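Local coordinates for spectinomycin phosphotransferase (PDB 3I1A), which transfers a phosphate group to the antibiotic spectinomycin, probably from a bound nucleotide, and so acts as an antibiotic resistance factor in Legionella pneumophila, at residues Q4-Q9 / F38-D43; Y19-H24 / F79-L84; R187-S192 / R284-I289; K239-M244 / S278-E283. All coordinates share one frame; numbering follows the deposited sequence.

Contact 1 (Q4-Q9 / F38-D43); sequences QPIQAQ and FAYQAD
Gln4 and Tyr40 both place CG beside their own backbone N (chi1 -46° and -61°), and beyond CG the glutamine runs on extended, so that its amide reaches the phenol of Tyr40. Gln4 NE2 comes to the edge of the ring, near its plane, and gives Tyr40 OH a short but poorly aligned, weak hydrogen bond of 2.7 Å. The amide and ring planes stand 72° apart. The aliphatic part of Gln4 also closes on this oxygen, with CB 3.4 Å from Tyr40 OH. A weak bond from the same NE2 to Ile6 O ties the amide back to its own segment. Strand 38-43 is the second of the five antiparallel strands in the N-terminal lobe of this kinase-like fold, and its Tyr40 side is covered by the N-terminal loop and by helix 10-19 through Leu11. Ala39 instead touches Phe50, a nucleotide-binding residue of the next strand. At the start of the strand, one face of the Phe38 ring takes two CH-pi contacts, from Pro5 CD at 4.0 Å and Gln4 CA at 4.2 Å from the ring centroid. Further along, Ala8 lies obliquely against Tyr40, its CB 4.1 Å from CE2.

Contact 2 (Y19-H24 / F79-L84); sequences YGIDIH and FPIHTL
Tyr19 O accepts a hydrogen bond from a water at 2.8 Å, and the same water donates to His82 O at 2.9 Å, linking the end of helix 10-19 to the loop ahead of strand 90-91. A second water lies 2.8 Å from Tyr19 OH, hydrogen-bonds with it and probably donates to Ile81 O. The Tyr19 ring itself packs against 81-83. Ile81 O lies at its edge, in plane, 3.5 Å from Tyr19 CE2. Thr83 approaches with its methyl, CG2 resting 3.7 Å from both Tyr19 CE2 and Tyr19 CZ, while OG1, placed between the backbone N and carbonyl carbon (chi1 69°), hydrogen-bonds to Lys87 N. The chain leaves the helix at Gly20 with positive phi, and there Leu84 lies against the backbone, CD1 3.7 Å from Gly20 N and CD2 equally far from Tyr19 O. Ile81 CG2 meets Tyr19 CD2 at 4.2 Å and also approaches Ile21 CD1. Through Ile81 the loop adjoins the nucleotide-binding region of the N-terminal lobe, since this side chain touches Pro101, which contacts AMP and ADP when they are bound. No direct hydrogen bond joins the two segments; with both bridges made by water, the carbonyls of Tyr19 and His82 each gain a donor without the backbones bonding directly.

Contact 3 (R187-S192 / R284-I289); sequences RLVDTS and RIVEDI. With DMS (dimethyl sulfoxide), chain D.
Leu188 and Val286 lie at the centre of a helix-helix packing in the largely helical C-terminal lobe of this kinase-like fold, where segments 187-192 and 284-289 of helices 182-198 and 274-297 have axes 9.3 Å apart at closest approach and N-to-C directions 130° apart. The contact is buried and apolar, and no hydrogen bond joins the two segments. Leu188 forks over the opposing helix: CD1 touches Ile285 CG2 and Ile289 CD1, each at 3.8 Å, while CD2 faces Ile285 CD1 at 3.9 Å. The leucine and Ile285 side chains cross at about a right angle. With Val286 CG1 anti to the backbone N (chi1 169°), CG2 is the branch that reaches across; it sits against the backbone of the other helix, 3.7 Å from Leu188 O, and also nears Val189 CA and Ser192 CB. Helix 322-329 covers the Leu188 and Ile285 flank, and Val154 of helix 149-157 packs on both valines. Ser192 OG is hydrogen-bonded to Glu283, one residue before 284-289, so the same two helices are linked there. Arg187 O is held from opposite faces of its plane by Thr191 N and by Thr191 OG1, the latter at 2.8 Å. A dimethyl sulfoxide molecule, probably from the crystallisation liquor, lies at the edge of the Arg187 guanidinium, its O accepting a weak hydrogen bond from NH1 at 3.3 Å.

Contact 4 (K239-M244 / S278-E283); sequences KERDLM and SYYRHE
Arg241 lies across one face of the Tyr280 ring, the two side chains crossing at about a right angle. Its backbone starts the contact: CA stands over the ring, offset toward the rim, in a CH-pi contact 3.7 Å from the centroid. With CG anti to the backbone N (chi1 162°) and bends at chi2 and chi3, the chain then travels over the same face until the guanidinium lies above Tyr280 CD1, with Arg241 CZ 3.6 Å from that atom. The planes are tilted 28° apart, and the guanidinium covers the CD1-CE1 rim rather than the ring centre. The opposite face of the ring is met by Tyr279 CD2, and the phenol OH is hydrogen-bonded to Glu144. Helix 240-243 follows strand 235-237 in the C-terminal lobe of this kinase-like fold and here packs against the long helix 274-297. On its other side, Asp242 accepts hydrogen bonds from the backbone N of His210 and Ser211, an arrangement that recalls the aspartate of helix αF supporting the catalytic loop in eukaryotic protein kinases. Met244 crosses Tyr280 at about a right angle nearer the backbone, SD 3.6 Å from Tyr280 CB. Arg281, extended from CG to NE, grips Met244 O side-on with two nitrogens. Arg281 NE donates to Met244 O at 2.9 Å, in the carbonyl plane and on a lone pair; Arg281 NH2 reaches Met244 O at 3.2 Å from above that plane. Its third nitrogen, NH1, hydrogen-bonds to Thr329. Beside the ring edge, a water donates to Tyr280 O and accepts a weak bond from Arg241 NH2 at 2.9 Å.

In the fold
From the N terminus, contact 1 closes first, bringing the loop before helix 10-19 onto strand 38-43. Contact 2 opens inside that loop, at 19-24, and closes beyond it at 79-84, so the two cross; they also touch where Asp43 O lies 2.9 Å from His24 N, a probable hydrogen bond. Together they join the N-terminal loop, helix 10-19, the five-stranded sheet and the loop before strand 90-91. Contacts 3 and 4 both come after these along the chain, on the opposite side of the chain's centre. Contact 3 closes the loop from 187-192 to 284-289, and contact 4 nests inside it; both use successive turns of helix 274-297, tying it to helices 182-198 and 240-243.

Contact 1 (Q4-Q9 / F38-D43)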
# COMPACT_ATOMS: atom_id res chain seq x y z
N GLN A 4 -6.37 -23.87 -7.19
CA GLN A 4 -5.00 -24.06 -6.71
C GLN A 4 -4.16 -24.87 -7.69
O GLN A 4 -4.62 -25.87 -8.25
CB GLN A 4 -5.04 -24.75 -5.35
CG GLN A 4 -6.05 -24.15 -4.41
CD GLN A 4 -6.08 -24.83 -3.06
OE1 GLN A 4 -7.07 -24.75 -2.34
NE2 GLN A 4 -4.99 -25.49 -2.70
N PRO A 5 -2.91 -24.44 -7.91
CA PRO A 5 -2.00 -25.14 -8.83
C PRO A 5 -1.55 -26.52 -8.32
O PRO A 5 -1.14 -27.38 -9.10
CB PRO A 5 -0.83 -24.17 -8.97
CG PRO A 5 -0.83 -23.43 -7.66
CD PRO A 5 -2.30 -23.20 -7.41
N ILE A 6 -1.63 -26.70 -7.00
CA ILE A 6 -1.24 -27.96 -6.36
C ILE A 6 -2.12 -28.24 -5.15
O ILE A 6 -2.86 -27.37 -4.69
CB ILE A 6 0.20 -27.90 -5.84
CG1 ILE A 6 0.31 -26.80 -4.78
CG2 ILE A 6 1.16 -27.63 -7.00
CD1 ILE A 6 1.67 -26.65 -4.18
N GLN A 7 -2.05 -29.47 -4.65
CA GLN A 7 -2.78 -29.88 -3.45
C GLN A 7 -1.79 -29.53 -2.32
O GLN A 7 -0.59 -29.74 -2.47
CB GLN A 7 -3.06 -31.38 -3.48
CG GLN A 7 -4.22 -31.80 -2.59
CD GLN A 7 -3.93 -31.60 -1.13
OE1 GLN A 7 -4.65 -30.89 -0.43
NE2 GLN A 7 -2.87 -32.24 -0.66
N ALA A 8 -2.30 -29.03 -1.21
CA ALA A 8 -1.44 -28.61 -0.10
C ALA A 8 -0.30 -29.57 0.27
O ALA A 8 0.82 -29.14 0.57
CB ALA A 8 -2.29 -28.31 1.14
N GLN A 9 -0.58 -30.87 0.26
CA GLN A 9 0.43 -31.85 0.60
C GLN A 9 1.57 -31.94 -0.41
O GLN A 9 2.63 -32.48 -0.12
CB GLN A 9 -0.23 -33.21 0.83
CG GLN A 9 -1.30 -33.14 1.90
CD GLN A 9 -0.81 -32.43 3.15
OE1 GLN A 9 -1.61 -31.95 3.96
NE2 GLN A 9 0.50 -32.36 3.32
N PHE A 38 -2.28 -17.81 -4.02
CA PHE A 38 -2.83 -18.81 -3.13
C PHE A 38 -1.88 -18.90 -1.94
O PHE A 38 -0.68 -19.13 -2.12
CB PHE A 38 -2.95 -20.15 -3.86
CG PHE A 38 -3.69 -20.05 -5.15
CD1 PHE A 38 -3.06 -19.59 -6.30
CD2 PHE A 38 -5.04 -20.39 -5.22
CE1 PHE A 38 -3.75 -19.47 -7.49
CE2 PHE A 38 -5.75 -20.28 -6.41
CZ PHE A 38 -5.10 -19.81 -7.55
N ALA A 39 -2.41 -18.70 -0.74
CA ALA A 39 -1.58 -18.73 0.47
C ALA A 39 -1.80 -20.01 1.25
O ALA A 39 -2.91 -20.56 1.29
CB ALA A 39 -1.89 -17.51 1.35
N TYR A 40 -0.72 -20.48 1.87
CA TYR A 40 -0.74 -21.71 2.64
C TYR A 40 0.08 -21.56 3.89
O TYR A 40 1.04 -20.78 3.92
CB TYR A 40 -0.12 -22.87 1.83
CG TYR A 40 -0.77 -23.23 0.52
CD1 TYR A 40 -0.53 -22.49 -0.63
CD2 TYR A 40 -1.64 -24.33 0.44
CE1 TYR A 40 -1.14 -22.83 -1.84
CE2 TYR A 40 -2.25 -24.68 -0.75
CZ TYR A 40 -2.00 -23.92 -1.89
OH TYR A 40 -2.62 -24.25 -3.06
N GLN A 41 -0.28 -22.32 4.93
CA GLN A 41 0.50 -22.33 6.16
C GLN A 41 1.18 -23.70 6.18
O GLN A 41 0.50 -24.73 6.12
CB GLN A 41 -0.37 -22.20 7.42
CG GLN A 41 0.46 -22.30 8.72
CD GLN A 41 -0.39 -22.34 9.98
OE1 GLN A 41 -1.20 -21.45 10.22
NE2 GLN A 41 -0.20 -23.38 10.79
N ALA A 42 2.50 -23.70 6.22
CA ALA A 42 3.26 -24.95 6.24
C ALA A 42 4.17 -24.92 7.47
O ALA A 42 4.98 -24.01 7.63
CB ALA A 42 4.09 -25.08 4.96
N ASP A 43 4.03 -25.92 8.33
CA ASP A 43 4.80 -25.97 9.57
C ASP A 43 5.90 -27.03 9.63
O ASP A 43 5.68 -28.18 9.26
CB ASP A 43 3.85 -26.20 10.74
CG ASP A 43 2.72 -25.21 10.77
OD1 ASP A 43 2.98 -24.02 10.99
OD2 ASP A 43 1.56 -25.64 10.58

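Contact 2 (Y19-H24 / F79-L84)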
# COMPACT_ATOMS: atom_id res chain seq x y z
N TYR A 19 13.85 -25.92 -0.94
CA TYR A 19 14.26 -25.13 0.21
C TYR A 19 14.99 -25.94 1.27
O TYR A 19 15.60 -25.36 2.19
CB TYR A 19 13.02 -24.47 0.84
CG TYR A 19 12.38 -23.40 -0.04
CD1 TYR A 19 11.44 -23.73 -1.01
CD2 TYR A 19 12.73 -22.06 0.12
CE1 TYR A 19 10.85 -22.72 -1.81
CE2 TYR A 19 12.16 -21.06 -0.66
CZ TYR A 19 11.22 -21.39 -1.62
OH TYR A 19 10.67 -20.37 -2.38
N GLY A 20 14.92 -27.26 1.15
CA GLY A 20 15.57 -28.12 2.13
C GLY A 20 14.85 -28.10 3.47
O GLY A 20 15.45 -28.41 4.51
N ILE A 21 13.57 -27.75 3.45
CA ILE A 21 12.79 -27.68 4.66
C ILE A 21 11.81 -28.84 4.82
O ILE A 21 11.09 -29.20 3.87
CB ILE A 21 11.99 -26.37 4.72
CG1 ILE A 21 12.93 -25.16 4.72
CG2 ILE A 21 11.11 -26.37 5.96
CD1 ILE A 21 12.17 -23.83 4.42
N ASP A 22 11.80 -29.45 6.01
CA ASP A 22 10.89 -30.56 6.27
C ASP A 22 9.63 -30.03 6.94
O ASP A 22 9.65 -29.55 8.07
CB ASP A 22 11.53 -31.63 7.17
CG ASP A 22 12.40 -32.60 6.40
OD1 ASP A 22 11.98 -33.08 5.33
OD2 ASP A 22 13.50 -32.91 6.89
N ILE A 23 8.52 -30.12 6.21
CA ILE A 23 7.23 -29.66 6.68
C ILE A 23 6.42 -30.90 7.02
O ILE A 23 6.43 -31.88 6.27
CB ILE A 23 6.49 -28.84 5.58
CG1 ILE A 23 7.28 -27.56 5.28
CG2 ILE A 23 5.07 -28.51 6.02
CD1 ILE A 23 7.45 -26.67 6.47
N HIS A 24 5.74 -30.87 8.15
CA HIS A 24 4.96 -32.02 8.58
C HIS A 24 3.47 -31.78 8.39
O HIS A 24 2.68 -32.70 8.46
CB HIS A 24 5.27 -32.34 10.05
CG HIS A 24 5.07 -31.18 10.99
ND1 HIS A 24 3.83 -30.63 11.24
CD2 HIS A 24 5.95 -30.47 11.72
CE1 HIS A 24 3.96 -29.62 12.09
NE2 HIS A 24 5.24 -29.50 12.40
N PHE A 79 11.81 -10.43 4.35
CA PHE A 79 12.25 -11.07 3.12
C PHE A 79 11.84 -12.52 3.02
O PHE A 79 11.66 -13.21 4.03
CB PHE A 79 13.77 -11.05 2.98
CG PHE A 79 14.36 -9.68 2.87
CD1 PHE A 79 14.99 -9.07 3.98
CD2 PHE A 79 14.30 -8.99 1.67
CE1 PHE A 79 15.55 -7.79 3.87
CE2 PHE A 79 14.86 -7.71 1.56
CZ PHE A 79 15.49 -7.11 2.67
N PRO A 80 11.69 -13.02 1.78
CA PRO A 80 11.33 -14.41 1.56
C PRO A 80 12.46 -15.27 2.06
O PRO A 80 13.61 -14.80 2.17
CB PRO A 80 11.25 -14.53 0.04
CG PRO A 80 10.84 -13.19 -0.41
CD PRO A 80 11.61 -12.24 0.52
N ILE A 81 12.14 -16.53 2.37
CA ILE A 81 13.16 -17.49 2.78
C ILE A 81 13.91 -17.81 1.47
O ILE A 81 13.28 -17.95 0.42
CB ILE A 81 12.50 -18.79 3.31
CG1 ILE A 81 11.69 -18.51 4.58
CG2 ILE A 81 13.57 -19.87 3.57
CD1 ILE A 81 12.51 -17.90 5.70
N HIS A 82 15.23 -17.90 1.51
CA HIS A 82 16.01 -18.21 0.31
C HIS A 82 15.85 -19.66 -0.11
O HIS A 82 15.77 -20.55 0.74
CB HIS A 82 17.50 -18.01 0.56
CG HIS A 82 17.92 -16.59 0.73
ND1 HIS A 82 17.09 -15.62 1.23
CD2 HIS A 82 19.12 -16.00 0.54
CE1 HIS A 82 17.76 -14.48 1.34
NE2 HIS A 82 19.00 -14.69 0.93
N THR A 83 15.84 -19.90 -1.42
CA THR A 83 15.78 -21.27 -1.93
C THR A 83 17.20 -21.80 -1.74
O THR A 83 18.09 -21.04 -1.38
CB THR A 83 15.45 -21.35 -3.41
OG1 THR A 83 16.56 -20.84 -4.17
CG2 THR A 83 14.19 -20.53 -3.71
N LEU A 84 17.42 -23.09 -1.99
CA LEU A 84 18.76 -23.65 -1.82
C LEU A 84 19.76 -23.02 -2.79
O LEU A 84 20.96 -23.00 -2.51
CB LEU A 84 18.74 -25.18 -1.98
CG LEU A 84 18.06 -25.89 -0.79
CD1 LEU A 84 17.92 -27.39 -1.07
CD2 LEU A 84 18.87 -25.63 0.48
O HOH W 1 11.00 -17.89 -1.22
O HOH W 2 17.02 -23.07 1.40

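Contact 3 (R187-S192 / R284-I289)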
# COMPACT_ATOMS: atom_id res chain seq x y z
N ARG A 187 -13.50 20.78 -3.62
CA ARG A 187 -12.21 21.37 -3.27
C ARG A 187 -11.08 20.34 -3.40
O ARG A 187 -9.99 20.65 -3.90
CB ARG A 187 -12.25 21.95 -1.85
CG ARG A 187 -10.92 22.54 -1.37
CD ARG A 187 -11.03 23.19 0.01
NE ARG A 187 -9.73 23.57 0.56
CZ ARG A 187 -9.56 24.30 1.66
NH1 ARG A 187 -10.61 24.74 2.34
NH2 ARG A 187 -8.34 24.57 2.10
N LEU A 188 -11.32 19.10 -2.97
CA LEU A 188 -10.30 18.06 -3.08
C LEU A 188 -9.95 17.85 -4.55
O LEU A 188 -8.77 17.79 -4.91
CB LEU A 188 -10.80 16.73 -2.47
CG LEU A 188 -10.85 16.75 -0.94
CD1 LEU A 188 -11.86 15.73 -0.43
CD2 LEU A 188 -9.45 16.49 -0.37
N VAL A 189 -10.97 17.72 -5.39
CA VAL A 189 -10.77 17.50 -6.83
C VAL A 189 -10.10 18.68 -7.53
O VAL A 189 -9.14 18.52 -8.29
CB VAL A 189 -12.12 17.25 -7.56
CG1 VAL A 189 -11.90 17.16 -9.08
CG2 VAL A 189 -12.77 15.95 -7.04
N ASP A 190 -10.63 19.87 -7.28
CA ASP A 190 -10.13 21.08 -7.92
C ASP A 190 -8.73 21.44 -7.45
O ASP A 190 -7.95 22.05 -8.21
CB ASP A 190 -11.09 22.24 -7.67
CG ASP A 190 -12.48 22.00 -8.27
OD1 ASP A 190 -12.63 21.11 -9.13
OD2 ASP A 190 -13.41 22.74 -7.89
N THR A 191 -8.40 21.08 -6.20
CA THR A 191 -7.06 21.39 -5.70
C THR A 191 -6.07 20.42 -6.29
O THR A 191 -4.96 20.82 -6.68
CB THR A 191 -6.99 21.33 -4.17
OG1 THR A 191 -7.77 22.39 -3.62
CG2 THR A 191 -5.53 21.49 -3.71
N SER A 192 -6.45 19.14 -6.36
CA SER A 192 -5.58 18.15 -6.96
C SER A 192 -5.31 18.56 -8.42
O SER A 192 -4.18 18.50 -8.89
CB SER A 192 -6.23 16.76 -6.91
OG SER A 192 -5.49 15.83 -7.66
N ARG A 284 -4.77 11.43 -3.33
CA ARG A 284 -5.04 10.10 -2.78
C ARG A 284 -6.49 10.04 -2.28
O ARG A 284 -7.13 9.00 -2.41
CB ARG A 284 -4.10 9.78 -1.62
CG ARG A 284 -4.14 8.30 -1.23
CD ARG A 284 -3.14 8.01 -0.10
NE ARG A 284 -3.16 6.59 0.24
CZ ARG A 284 -4.01 6.04 1.10
NH1 ARG A 284 -4.92 6.79 1.72
NH2 ARG A 284 -3.97 4.72 1.32
N ILE A 285 -7.00 11.14 -1.73
CA ILE A 285 -8.39 11.15 -1.25
C ILE A 285 -9.34 11.08 -2.46
O ILE A 285 -10.36 10.38 -2.43
CB ILE A 285 -8.68 12.40 -0.38
CG1 ILE A 285 -7.75 12.38 0.83
CG2 ILE A 285 -10.13 12.41 0.09
CD1 ILE A 285 -7.74 13.65 1.66
N VAL A 286 -9.00 11.81 -3.52
CA VAL A 286 -9.80 11.76 -4.74
C VAL A 286 -9.91 10.34 -5.26
O VAL A 286 -10.99 9.90 -5.68
CB VAL A 286 -9.20 12.67 -5.83
CG1 VAL A 286 -9.88 12.41 -7.17
CG2 VAL A 286 -9.34 14.12 -5.42
N GLU A 287 -8.79 9.61 -5.23
CA GLU A 287 -8.71 8.22 -5.67
C GLU A 287 -9.68 7.35 -4.86
O GLU A 287 -10.40 6.53 -5.41
CB GLU A 287 -7.26 7.70 -5.53
CG GLU A 287 -6.41 7.85 -6.79
CD GLU A 287 -4.91 7.91 -6.54
OE1 GLU A 287 -4.40 7.11 -5.72
OE2 GLU A 287 -4.23 8.76 -7.18
N ASP A 288 -9.68 7.54 -3.54
CA ASP A 288 -10.57 6.79 -2.65
C ASP A 288 -12.05 7.22 -2.83
O ASP A 288 -12.95 6.40 -2.72
CB ASP A 288 -10.19 7.00 -1.17
CG ASP A 288 -9.04 6.10 -0.73
OD1 ASP A 288 -8.71 5.14 -1.44
OD2 ASP A 288 -8.47 6.36 0.35
N ILE A 289 -12.30 8.50 -3.10
CA ILE A 289 -13.70 8.92 -3.27
C ILE A 289 -14.22 8.22 -4.52
O ILE A 289 -15.38 7.79 -4.60
CB ILE A 289 -13.82 10.48 -3.41
CG1 ILE A 289 -13.59 11.15 -2.05
CG2 ILE A 289 -15.21 10.87 -3.91
CD1 ILE A 289 -13.46 12.66 -2.09
S DMS D . -13.97 23.36 3.01
O DMS D . -13.77 24.81 3.26
C1 DMS D . -15.51 22.90 3.72
C2 DMS D . -14.25 23.09 1.28

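Contact 4 (K239-M244 / S278-E283)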
# COMPACT_ATOMS: atom_id res chain seq x y z
N LYS A 239 9.75 12.00 -4.20
CA LYS A 239 9.78 11.45 -2.86
C LYS A 239 8.52 11.77 -2.06
O LYS A 239 8.17 11.02 -1.14
CB LYS A 239 11.00 11.98 -2.09
CG LYS A 239 11.03 13.51 -1.86
CD LYS A 239 12.28 13.89 -1.05
CE LYS A 239 12.27 15.38 -0.64
NZ LYS A 239 12.26 16.34 -1.79
N GLU A 240 7.86 12.87 -2.41
CA GLU A 240 6.65 13.28 -1.71
C GLU A 240 5.51 12.25 -1.82
O GLU A 240 4.58 12.26 -1.02
CB GLU A 240 6.22 14.68 -2.19
CG GLU A 240 7.17 15.82 -1.74
CD GLU A 240 8.51 15.88 -2.47
OE1 GLU A 240 8.68 15.26 -3.55
OE2 GLU A 240 9.41 16.58 -1.97
N ARG A 241 5.60 11.36 -2.81
CA ARG A 241 4.62 10.27 -2.97
C ARG A 241 4.58 9.47 -1.66
O ARG A 241 3.51 8.97 -1.25
CB ARG A 241 5.08 9.36 -4.10
CG ARG A 241 4.43 7.98 -4.13
CD ARG A 241 3.01 8.04 -4.63
NE ARG A 241 2.08 8.38 -3.55
CZ ARG A 241 0.77 8.35 -3.69
NH1 ARG A 241 0.24 8.00 -4.87
NH2 ARG A 241 -0.02 8.68 -2.67
N ASP A 242 5.74 9.29 -1.05
CA ASP A 242 5.80 8.58 0.23
C ASP A 242 5.75 9.54 1.43
O ASP A 242 5.12 9.24 2.46
CB ASP A 242 7.08 7.73 0.34
CG ASP A 242 7.03 6.49 -0.53
OD1 ASP A 242 5.93 6.12 -0.99
OD2 ASP A 242 8.09 5.87 -0.72
N LEU A 243 6.41 10.69 1.33
CA LEU A 243 6.44 11.59 2.47
C LEU A 243 5.07 12.12 2.90
O LEU A 243 4.89 12.49 4.06
CB LEU A 243 7.42 12.75 2.21
CG LEU A 243 8.88 12.27 2.07
CD1 LEU A 243 9.85 13.48 1.90
CD2 LEU A 243 9.26 11.46 3.31
N MET A 244 4.11 12.15 1.98
CA MET A 244 2.79 12.68 2.28
C MET A 244 2.11 11.92 3.41
O MET A 244 1.22 12.45 4.08
CB MET A 244 1.91 12.63 1.03
CG MET A 244 1.62 11.23 0.52
SD MET A 244 -0.13 11.00 -0.00
CE MET A 244 -0.85 10.52 1.62
N SER A 278 1.24 18.44 -1.11
CA SER A 278 -0.19 18.76 -1.01
C SER A 278 -0.97 18.08 -2.15
O SER A 278 -2.09 17.62 -1.96
CB SER A 278 -0.41 20.27 -1.07
OG SER A 278 -1.80 20.57 -0.90
N TYR A 279 -0.36 18.00 -3.33
CA TYR A 279 -0.99 17.34 -4.46
C TYR A 279 -1.32 15.87 -4.11
O TYR A 279 -2.43 15.39 -4.35
CB TYR A 279 -0.07 17.32 -5.68
CG TYR A 279 -0.56 16.37 -6.75
CD1 TYR A 279 -1.67 16.67 -7.53
CD2 TYR A 279 0.05 15.11 -6.93
CE1 TYR A 279 -2.18 15.76 -8.45
CE2 TYR A 279 -0.45 14.18 -7.84
CZ TYR A 279 -1.57 14.52 -8.60
OH TYR A 279 -2.04 13.62 -9.51
N TYR A 280 -0.34 15.15 -3.57
CA TYR A 280 -0.58 13.76 -3.24
C TYR A 280 -1.64 13.55 -2.17
O TYR A 280 -2.45 12.64 -2.29
CB TYR A 280 0.72 13.06 -2.82
CG TYR A 280 1.53 12.59 -4.01
CD1 TYR A 280 1.00 11.69 -4.92
CD2 TYR A 280 2.84 13.05 -4.21
CE1 TYR A 280 1.74 11.24 -6.01
CE2 TYR A 280 3.58 12.62 -5.28
CZ TYR A 280 3.04 11.71 -6.18
OH TYR A 280 3.78 11.21 -7.24
N ARG A 281 -1.65 14.38 -1.13
CA ARG A 281 -2.65 14.22 -0.07
C ARG A 281 -4.05 14.47 -0.60
O ARG A 281 -4.98 13.78 -0.20
CB ARG A 281 -2.37 15.17 1.09
CG ARG A 281 -1.11 14.79 1.83
CD ARG A 281 -0.89 15.71 3.01
NE ARG A 281 0.19 15.19 3.84
CZ ARG A 281 0.77 15.87 4.82
NH1 ARG A 281 0.40 17.11 5.10
NH2 ARG A 281 1.75 15.30 5.52
N HIS A 282 -4.21 15.43 -1.50
CA HIS A 282 -5.54 15.66 -2.07
C HIS A 282 -5.88 14.57 -3.07
O HIS A 282 -6.98 14.02 -3.04
CB HIS A 282 -5.62 17.05 -2.77
CG HIS A 282 -5.66 18.22 -1.83
ND1 HIS A 282 -4.55 18.66 -1.13
CD2 HIS A 282 -6.69 19.01 -1.44
CE1 HIS A 282 -4.90 19.67 -0.36
NE2 HIS A 282 -6.19 19.90 -0.52
N GLU A 283 -4.94 14.22 -3.94
CA GLU A 283 -5.18 13.20 -4.96
C GLU A 283 -5.45 11.81 -4.41
O GLU A 283 -6.26 11.06 -4.95
CB GLU A 283 -4.00 13.16 -5.94
CG GLU A 283 -4.05 12.05 -6.98
CD GLU A 283 -5.22 12.12 -7.96
OE1 GLU A 283 -5.83 13.20 -8.14
OE2 GLU A 283 -5.53 11.07 -8.57
O HOH W 3 -2.11 10.06 -4.10